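Local coordinates for invasion protein INVA (Salmonella enterica, PDB 2X49) that takes part in the invasion of intestinal epithelial cells as an inner-membrane protein of the type III secretion export apparatus, represented here by its C-terminal domain, at residues Y39-P44 and K151-Q156; I177-Q182 and K209-L214; E187-R192 and H217-M222. All blocks are in the same frame, centred on the assembly; numbering follows the deposited sequence.

Interaction 1 (Y39-P44 and K151-Q156); sequences YGVRLP and KHMLDQ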
loop_
_atom_site.group_PDB
_atom_site.type_symbol
_atom_site.label_atom_id
_atom_site.label_comp_id
_atom_site.label_asym_id
_atom_site.label_seq_id
_atom_site.Cartn_x
_atom_site.Cartn_y
_atom_site.Cartn_z
ATOM N N TYR A 39 10.328 0.202 -2.994
ATOM C CA TYR A 39 9.532 1.251 -3.669
ATOM C C TYR A 39 10.307 2.174 -4.606
ATOM O O TYR A 39 9.689 2.894 -5.431
ATOM C CB TYR A 39 8.757 2.093 -2.632
ATOM C CG TYR A 39 7.718 1.290 -1.920
ATOM C CD1 TYR A 39 6.522 0.943 -2.536
ATOM C CD2 TYR A 39 7.968 0.789 -0.651
ATOM C CE1 TYR A 39 5.604 0.148 -1.917
ATOM C CE2 TYR A 39 7.024 -0.019 0.001
ATOM C CZ TYR A 39 5.851 -0.308 -0.628
ATOM O OH TYR A 39 4.963 -1.110 0.015
ATOM N N GLY A 40 11.612 2.182 -4.491
ATOM C CA GLY A 40 12.474 2.935 -5.390
ATOM C C GLY A 40 12.674 4.384 -5.067
ATOM O O GLY A 40 13.230 5.138 -5.866
ATOM N N VAL A 41 12.232 4.754 -3.891
ATOM C CA VAL A 41 12.437 6.137 -3.402
ATOM C C VAL A 41 12.951 6.148 -1.978
ATOM O O VAL A 41 12.837 5.195 -1.210
ATOM C CB VAL A 41 11.192 7.023 -3.573
ATOM C CG1 VAL A 41 10.740 7.054 -5.083
ATOM C CG2 VAL A 41 10.086 6.506 -2.693
ATOM N N ARG A 42 13.524 7.277 -1.636
ATOM C CA ARG A 42 14.217 7.432 -0.358
ATOM C C ARG A 42 13.318 8.085 0.660
ATOM O O ARG A 42 12.595 9.035 0.359
ATOM C CB ARG A 42 15.434 8.295 -0.520
ATOM C CG ARG A 42 16.388 7.915 -1.596
ATOM C CD ARG A 42 17.358 6.945 -1.048
ATOM N NE ARG A 42 18.494 6.712 -1.948
ATOM C CZ ARG A 42 19.411 5.786 -1.692
ATOM N NH1 ARG A 42 19.315 5.113 -0.581
ATOM N NH2 ARG A 42 20.401 5.549 -2.520
ATOM N N LEU A 43 13.322 7.511 1.858
ATOM C CA LEU A 43 12.663 8.204 2.986
ATOM C C LEU A 43 13.526 9.266 3.619
ATOM O O LEU A 43 14.732 9.249 3.482
ATOM C CB LEU A 43 12.252 7.180 4.074
ATOM C CG LEU A 43 11.277 6.053 3.705
ATOM C CD1 LEU A 43 11.184 4.967 4.817
ATOM C CD2 LEU A 43 9.933 6.649 3.488
ATOM N N PRO A 44 12.898 10.199 4.359
ATOM C CA PRO A 44 13.672 11.078 5.214
ATOM C C PRO A 44 14.338 10.300 6.325
ATOM O O PRO A 44 14.095 9.112 6.506
ATOM C CB PRO A 44 12.599 11.953 5.879
ATOM C CG PRO A 44 11.402 11.829 4.987
ATOM C CD PRO A 44 11.453 10.447 4.498
ATOM N N LYS A 151 13.286 14.600 -10.613
ATOM C CA LYS A 151 14.270 15.134 -11.558
ATOM C C LYS A 151 15.582 14.356 -11.408
ATOM O O LYS A 151 16.328 14.130 -12.365
ATOM C CB LYS A 151 14.453 16.646 -11.366
ATOM C CG LYS A 151 15.649 17.233 -12.111
ATOM C CD LYS A 151 15.445 17.321 -13.622
ATOM C CE LYS A 151 16.460 18.299 -14.217
ATOM N NZ LYS A 151 16.903 17.954 -15.609
ATOM N N HIS A 152 15.824 13.935 -10.184
ATOM C CA HIS A 152 17.062 13.212 -9.855
ATOM C C HIS A 152 17.028 11.860 -10.515
ATOM O O HIS A 152 18.011 11.359 -11.073
ATOM C CB HIS A 152 17.197 12.987 -8.360
ATOM C CG HIS A 152 18.447 12.263 -7.976
ATOM N ND1 HIS A 152 19.646 12.912 -7.782
ATOM C CD2 HIS A 152 18.691 10.948 -7.770
ATOM C CE1 HIS A 152 20.573 12.029 -7.453
ATOM N NE2 HIS A 152 20.025 10.828 -7.447
ATOM N N MET A 153 15.851 11.278 -10.418
ATOM C CA MET A 153 15.627 9.955 -10.971
ATOM C C MET A 153 15.750 9.998 -12.467
ATOM O O MET A 153 16.297 9.089 -13.071
ATOM C CB MET A 153 14.283 9.364 -10.549
ATOM C CG MET A 153 14.108 9.173 -9.047
ATOM S SD MET A 153 12.401 8.747 -8.591
ATOM C CE MET A 153 12.156 7.216 -9.420
ATOM N N LEU A 154 15.266 11.085 -13.059
ATOM C CA LEU A 154 15.276 11.235 -14.536
ATOM C C LEU A 154 16.702 11.395 -15.018
ATOM O O LEU A 154 17.120 10.849 -16.037
ATOM C CB LEU A 154 14.445 12.427 -15.025
ATOM C CG LEU A 154 12.941 12.337 -14.735
ATOM C CD1 LEU A 154 12.292 13.663 -15.125
ATOM C CD2 LEU A 154 12.348 11.202 -15.571
ATOM N N ASP A 155 17.445 12.121 -14.205
ATOM C CA ASP A 155 18.848 12.419 -14.501
ATOM C C ASP A 155 19.694 11.165 -14.458
ATOM O O ASP A 155 20.552 10.954 -15.317
ATOM C CB ASP A 155 19.406 13.519 -13.591
ATOM C CG ASP A 155 19.028 14.898 -14.100
ATOM O OD1 ASP A 155 18.636 14.983 -15.284
ATOM O OD2 ASP A 155 19.139 15.894 -13.358
ATOM N N GLN A 156 19.367 10.320 -13.497
ATOM C CA GLN A 156 20.060 9.041 -13.314
ATOM C C GLN A 156 19.781 8.170 -14.522
ATOM O O GLN A 156 20.637 7.465 -15.034
ATOM C CB GLN A 156 19.609 8.317 -12.034
ATOM C CG GLN A 156 20.068 8.984 -10.718
ATOM C CD GLN A 156 19.626 8.239 -9.450
ATOM O OE1 GLN A 156 18.319 8.002 -9.308
ATOM N NE2 GLN A 156 20.453 7.890 -8.606
#
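The turn that ends helix 27-39 is met by helix 147-158 through one methionine: M153 reaches across from the helix to G40 and V41. The backbones stay well apart, with V41 CA and M153 CA at 9.1 Å the nearest pair, and the gap is bridged by the length of the methionine side chain. Two touches make up the contact, and together they bury 66 Å². In the first, the thioether sulfur lies beside one valine branch, M153 SD standing 4.2 Å from V41 CG1. In the second, the terminal methyl carbon M153 CE comes within 4.3 Å of the carbonyl oxygen G40 O.

The torsions of M153 bring its sulfur to the valine and turn its methyl another way. CG and SD run outward in an extended line (chi2 170°), and the last bond then turns (chi3 62°), which folds CE back toward L181, so that its approach to the G40 carbonyl is a loose one. On the loop side, V41 sets CG1 opposite its own carbonyl carbon, and this is the branch that faces the sulfur. G40 is the first residue to leave the helical conformation and takes a positive phi, a value that suits glycine; the chain bends there and brings V41 round.

V41 also packs on F35, F145, L185 and V191, while M153 rests on L181 and M194. Both therefore belong to a larger apolar layer, of which their own meeting is a partly buried margin. The chemistry is that of dispersion between a polarisable thioether, an aliphatic branch and a peptide carbonyl, in loose van der Waals contacts that have no strong directional preference.

Interaction 2 (I177-Q182 and K209-L214); sequences ISEVLQ and KDVINL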
loop_
_atom_site.group_PDB
_atom_site.type_symbol
_atom_site.label_atom_id
_atom_site.label_comp_id
_atom_site.label_asym_id
_atom_site.label_seq_id
_atom_site.Cartn_x
_atom_site.Cartn_y
_atom_site.Cartn_z
ATOM N N ILE A 177 5.406 14.061 -14.871
ATOM C CA ILE A 177 6.040 12.776 -14.538
ATOM C C ILE A 177 5.964 12.556 -13.004
ATOM O O ILE A 177 5.641 11.454 -12.520
ATOM C CB ILE A 177 7.451 12.673 -15.051
ATOM C CG1 ILE A 177 7.446 12.681 -16.604
ATOM C CG2 ILE A 177 8.082 11.368 -14.468
ATOM C CD1 ILE A 177 8.863 12.962 -17.194
ATOM N N SER A 178 6.207 13.614 -12.259
ATOM C CA SER A 178 6.300 13.554 -10.776
ATOM C C SER A 178 4.928 13.159 -10.254
ATOM O O SER A 178 4.766 12.279 -9.385
ATOM C CB SER A 178 6.754 14.859 -10.150
ATOM O OG SER A 178 7.001 14.729 -8.741
ATOM N N GLU A 179 3.911 13.755 -10.871
ATOM C CA GLU A 179 2.528 13.427 -10.536
ATOM C C GLU A 179 2.157 11.975 -10.754
ATOM O O GLU A 179 1.532 11.310 -9.912
ATOM C CB GLU A 179 1.517 14.352 -11.234
ATOM C CG GLU A 179 1.569 15.709 -10.687
ATOM C CD GLU A 179 0.869 16.742 -11.546
ATOM O OE1 GLU A 179 0.281 16.372 -12.589
ATOM O OE2 GLU A 179 0.926 17.946 -11.177
ATOM N N VAL A 180 2.574 11.453 -11.897
ATOM C CA VAL A 180 2.408 10.016 -12.231
ATOM C C VAL A 180 3.055 9.111 -11.153
ATOM O O VAL A 180 2.463 8.195 -10.567
ATOM C CB VAL A 180 2.933 9.670 -13.605
ATOM C CG1 VAL A 180 2.960 8.173 -13.814
ATOM C CG2 VAL A 180 2.053 10.355 -14.646
ATOM N N LEU A 181 4.264 9.441 -10.825
ATOM C CA LEU A 181 5.043 8.631 -9.855
ATOM C C LEU A 181 4.393 8.643 -8.469
ATOM O O LEU A 181 4.308 7.603 -7.794
ATOM C CB LEU A 181 6.504 9.119 -9.805
ATOM C CG LEU A 181 7.392 8.975 -11.072
ATOM C CD1 LEU A 181 8.904 9.283 -10.839
ATOM C CD2 LEU A 181 7.285 7.575 -11.651
ATOM N N GLN A 182 3.984 9.844 -8.003
ATOM C CA GLN A 182 3.308 9.977 -6.706
ATOM C C GLN A 182 2.036 9.154 -6.646
ATOM O O GLN A 182 1.720 8.531 -5.631
ATOM C CB GLN A 182 2.978 11.451 -6.357
ATOM C CG GLN A 182 4.091 12.309 -5.980
ATOM C CD GLN A 182 3.613 13.734 -5.782
ATOM O OE1 GLN A 182 2.722 14.199 -6.506
ATOM N NE2 GLN A 182 4.190 14.448 -4.812
ATOM N N LYS A 209 -3.565 13.304 -21.933
ATOM C CA LYS A 209 -3.152 14.566 -21.248
ATOM C C LYS A 209 -3.814 14.744 -19.888
ATOM O O LYS A 209 -3.474 15.643 -19.121
ATOM C CB LYS A 209 -3.420 15.797 -22.131
ATOM C CG LYS A 209 -2.655 15.826 -23.480
ATOM C CD LYS A 209 -1.201 15.575 -23.309
ATOM C CE LYS A 209 -0.440 15.752 -24.627
ATOM N NZ LYS A 209 0.902 15.194 -24.613
ATOM N N ASP A 210 -4.756 13.869 -19.598
ATOM C CA ASP A 210 -5.454 13.859 -18.280
ATOM C C ASP A 210 -4.680 12.935 -17.350
ATOM O O ASP A 210 -4.444 11.767 -17.635
ATOM C CB ASP A 210 -6.895 13.391 -18.421
ATOM C CG ASP A 210 -7.616 13.259 -17.088
ATOM O OD1 ASP A 210 -8.400 14.185 -16.742
ATOM O OD2 ASP A 210 -7.437 12.235 -16.404
ATOM N N VAL A 211 -4.251 13.469 -16.226
ATOM C CA VAL A 211 -3.298 12.718 -15.400
ATOM C C VAL A 211 -3.857 11.422 -14.810
ATOM O O VAL A 211 -3.137 10.444 -14.668
ATOM C CB VAL A 211 -2.670 13.580 -14.264
ATOM C CG1 VAL A 211 -3.666 13.878 -13.179
ATOM C CG2 VAL A 211 -1.495 12.855 -13.696
ATOM N N ILE A 212 -5.130 11.436 -14.483
ATOM C CA ILE A 212 -5.758 10.256 -13.813
ATOM C C ILE A 212 -5.790 9.117 -14.809
ATOM O O ILE A 212 -5.369 7.977 -14.554
ATOM C CB ILE A 212 -7.135 10.526 -13.324
ATOM C CG1 ILE A 212 -7.076 11.562 -12.216
ATOM C CG2 ILE A 212 -7.793 9.272 -12.749
ATOM C CD1 ILE A 212 -6.014 11.314 -11.282
ATOM N N ASN A 213 -6.288 9.488 -15.959
ATOM C CA ASN A 213 -6.403 8.542 -17.064
ATOM C C ASN A 213 -5.021 7.992 -17.404
ATOM O O ASN A 213 -4.836 6.832 -17.591
ATOM C CB ASN A 213 -7.074 9.177 -18.295
ATOM C CG ASN A 213 -8.549 9.437 -18.084
ATOM O OD1 ASN A 213 -9.128 9.019 -17.086
ATOM N ND2 ASN A 213 -9.172 10.137 -19.036
ATOM N N LEU A 214 -4.038 8.881 -17.514
ATOM C CA LEU A 214 -2.664 8.480 -17.853
ATOM C C LEU A 214 -2.118 7.446 -16.861
ATOM O O LEU A 214 -1.465 6.450 -17.241
ATOM C CB LEU A 214 -1.718 9.719 -17.941
ATOM C CG LEU A 214 -0.254 9.457 -18.281
ATOM C CD1 LEU A 214 -0.160 8.780 -19.653
ATOM C CD2 LEU A 214 0.626 10.726 -18.170
#
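V180 and L214 meet methyl to methyl, CG2 of the valine 3.8 Å from CD2 of the leucine, their side chains crossing at about a right angle. L214 reaches over because its CG stands opposite its backbone N (chi1 180°), while V180 offers the branch that lies beside its own N and away from its carbonyl carbon. One turn earlier, V211 has CG1 between its backbone N and carbonyl carbon (chi1 72°), leaving CG2 to do the touching. V211 CG2 lies 4.4 Å from V180 CG2 and 4.2 Å from E179 CB. The glutamate chain is extended beyond CG and crosses the V211 side chain at about a right angle, E179 OE1 ending 4.1 Å from V211 CG2; the same oxygen makes a weak, long ion pair with R176.

V211 opens its helix, and D210 caps it: OD2 accepts a nearly straight bond from N213 N (3.0 Å, 173°) and a weak one from I212 N. The cap's other oxygen, OD1, bonds to S259 OG. Helix 211-221 thus begins against helix 174-185, V211 also lying on R176 and R183, while L214 extends the packing to L201 and W204 of helix 194-204.

Interaction 3 (E187-R192 and H217-M222); sequences ERVSVR and HIRGAM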
loop_
_atom_site.group_PDB
_atom_site.type_symbol
_atom_site.label_atom_id
_atom_site.label_comp_id
_atom_site.label_asym_id
_atom_site.label_seq_id
_atom_site.Cartn_x
_atom_site.Cartn_y
_atom_site.Cartn_z
ATOM N N GLU A 187 -0.492 4.330 -4.076
ATOM C CA GLU A 187 -1.311 3.090 -4.185
ATOM C C GLU A 187 -0.439 1.820 -4.045
ATOM O O GLU A 187 -0.810 0.687 -4.420
ATOM C CB GLU A 187 -2.148 3.069 -5.479
ATOM C CG GLU A 187 -3.319 4.090 -5.447
ATOM C CD GLU A 187 -4.384 3.799 -6.523
ATOM O OE1 GLU A 187 -4.499 4.584 -7.511
ATOM O OE2 GLU A 187 -5.090 2.767 -6.447
ATOM N N ARG A 188 0.732 2.038 -3.497
ATOM C CA ARG A 188 1.673 0.964 -3.111
ATOM C C ARG A 188 2.333 0.253 -4.297
ATOM O O ARG A 188 2.722 -0.922 -4.271
ATOM C CB ARG A 188 0.955 -0.016 -2.151
ATOM C CG ARG A 188 1.330 0.296 -0.755
ATOM C CD ARG A 188 0.212 0.112 0.278
ATOM N NE ARG A 188 -0.015 -1.271 0.408
ATOM C CZ ARG A 188 -1.087 -1.839 0.929
ATOM N NH1 ARG A 188 -2.134 -1.138 1.313
ATOM N NH2 ARG A 188 -1.104 -3.155 1.001
ATOM N N VAL A 189 2.400 0.978 -5.398
ATOM C CA VAL A 189 3.107 0.503 -6.620
ATOM C C VAL A 189 4.527 1.054 -6.645
ATOM O O VAL A 189 4.740 2.283 -6.473
ATOM C CB VAL A 189 2.364 0.932 -7.889
ATOM C CG1 VAL A 189 3.150 0.467 -9.103
ATOM C CG2 VAL A 189 0.950 0.370 -7.833
ATOM N N SER A 190 5.512 0.170 -6.764
ATOM C CA SER A 190 6.907 0.577 -6.777
ATOM C C SER A 190 7.279 1.332 -8.036
ATOM O O SER A 190 6.757 1.029 -9.122
ATOM C CB SER A 190 7.858 -0.659 -6.678
ATOM O OG SER A 190 9.211 -0.339 -6.769
ATOM N N VAL A 191 8.190 2.260 -7.880
ATOM C CA VAL A 191 8.766 3.003 -9.022
ATOM C C VAL A 191 10.211 2.669 -9.295
ATOM O O VAL A 191 10.934 3.387 -9.991
ATOM C CB VAL A 191 8.540 4.508 -8.935
ATOM C CG1 VAL A 191 7.027 4.794 -8.958
ATOM C CG2 VAL A 191 9.226 5.150 -7.721
ATOM N N ARG A 192 10.651 1.567 -8.708
ATOM C CA ARG A 192 12.018 1.080 -8.948
ATOM C C ARG A 192 12.351 0.845 -10.425
ATOM O O ARG A 192 13.445 1.127 -10.864
ATOM C CB ARG A 192 12.314 -0.207 -8.161
ATOM C CG ARG A 192 13.724 -0.694 -8.391
ATOM C CD ARG A 192 14.192 -1.623 -7.289
ATOM N NE ARG A 192 14.714 -0.852 -6.158
ATOM C CZ ARG A 192 15.865 -0.209 -6.164
ATOM N NH1 ARG A 192 16.661 -0.305 -7.216
ATOM N NH2 ARG A 192 16.249 0.510 -5.104
ATOM N N HIS A 217 -3.225 3.945 -17.462
ATOM C CA HIS A 217 -2.528 3.290 -18.546
ATOM C C HIS A 217 -1.151 2.792 -18.118
ATOM O O HIS A 217 -0.680 1.716 -18.524
ATOM C CB HIS A 217 -2.419 4.176 -19.797
ATOM C CG HIS A 217 -3.728 4.448 -20.471
ATOM N ND1 HIS A 217 -4.491 3.457 -21.050
ATOM C CD2 HIS A 217 -4.388 5.611 -20.713
ATOM C CE1 HIS A 217 -5.587 3.983 -21.573
ATOM N NE2 HIS A 217 -5.534 5.294 -21.402
ATOM N N ILE A 218 -0.499 3.614 -17.316
ATOM C CA ILE A 218 0.841 3.286 -16.797
ATOM C C ILE A 218 0.749 2.034 -15.903
ATOM O O ILE A 218 1.530 1.078 -16.015
ATOM C CB ILE A 218 1.539 4.448 -16.066
ATOM C CG1 ILE A 218 1.673 5.681 -16.983
ATOM C CG2 ILE A 218 2.891 4.017 -15.539
ATOM C CD1 ILE A 218 2.161 5.373 -18.359
ATOM N N ARG A 219 -0.278 2.027 -15.078
ATOM C CA ARG A 219 -0.525 0.863 -14.172
ATOM C C ARG A 219 -0.650 -0.366 -15.031
ATOM O O ARG A 219 -0.134 -1.448 -14.755
ATOM C CB ARG A 219 -1.781 1.029 -13.336
ATOM C CG ARG A 219 -1.657 1.970 -12.190
ATOM C CD ARG A 219 -2.927 1.978 -11.416
ATOM N NE ARG A 219 -3.278 0.686 -10.818
ATOM C CZ ARG A 219 -3.060 0.380 -9.536
ATOM N NH1 ARG A 219 -2.511 1.294 -8.703
ATOM N NH2 ARG A 219 -3.413 -0.827 -9.078
ATOM N N GLY A 220 -1.391 -0.215 -16.112
ATOM C CA GLY A 220 -1.577 -1.355 -17.031
ATOM C C GLY A 220 -0.261 -1.897 -17.620
ATOM O O GLY A 220 -0.025 -3.107 -17.774
ATOM N N ALA A 221 0.590 -0.967 -17.982
ATOM C CA ALA A 221 1.877 -1.308 -18.579
ATOM C C ALA A 221 2.723 -2.057 -17.566
ATOM O O ALA A 221 3.519 -2.928 -17.890
ATOM C CB ALA A 221 2.644 -0.056 -19.076
ATOM N N MET A 222 2.501 -1.713 -16.321
ATOM C CA MET A 222 3.311 -2.204 -15.184
ATOM C C MET A 222 2.689 -3.405 -14.515
ATOM O O MET A 222 3.090 -3.808 -13.430
ATOM C CB MET A 222 3.523 -1.088 -14.141
ATOM C CG MET A 222 4.436 0.039 -14.619
ATOM S SD MET A 222 6.019 -0.421 -15.379
ATOM C CE MET A 222 6.853 -0.979 -13.869
HETATM O O HOH W 1 -2.654 -0.380 -6.174
HETATM O O HOH W 2 -2.023 4.239 -8.855
#
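The guanidinium of R219 is met at its edge by E187 CB, near its plane and 3.7 Å from NH1, and by two waters lying in that plane. V189 CG2 approaches R219 NH1 obliquely, also at 3.7 Å. The E187 carboxylate is turned 23° from the guanidinium plane and displaced from it: E187 OE2 stands 3.7 Å from R219 NH1, well out of the plane, a long ion pair of charges alone. Directed bonding passes instead through the waters. One takes a hydrogen bond from R219 NH2 (3.0 Å) and gives one to E187 O; the other accepts from R219 NH1 and donates weakly to E187 OE1. Stronger charge partners lie beyond the two segments, E320 for R219 and R299 for E187, so the pair probably sits in a wider network of alternating charges.

V189 adds an apolar flank with L184 and I226. The loop itself begins as a Schellman motif closing helix 174-185, with R188 at positive phi, V189 N bonded to L184 O and R188 N to L185 O. An ST turn, S190 OG accepting from R192 N, follows further along the same loop, which joins helix 174-185 to helix 194-204.

How the interactions relate
Interactions 1, 2 and 3 form a continuous patch of the helical part of this domain, with helix 174-185 and the loop after it in the middle. L181, on the helix of interaction 2, packs on residues of interactions 1 and 3: L181 CD1 lies 4.1 Å from M153 CE and L181 CD2 3.9 Å from V191 CG1. Loops 39-44 and 187-192 are tied directly, V191 N standing 2.9 Å from Y39 O, a probable hydrogen bond. Interactions 2 and 3 share helix 211-221 and touch, V180 CG1 lying 4.2 Å from I218 CG1; their centres are about 11 Å apart, and that of interaction 1 is about 17 and 15 Å from them. A bound mercury ion is about 12 Å from the R219 side chain.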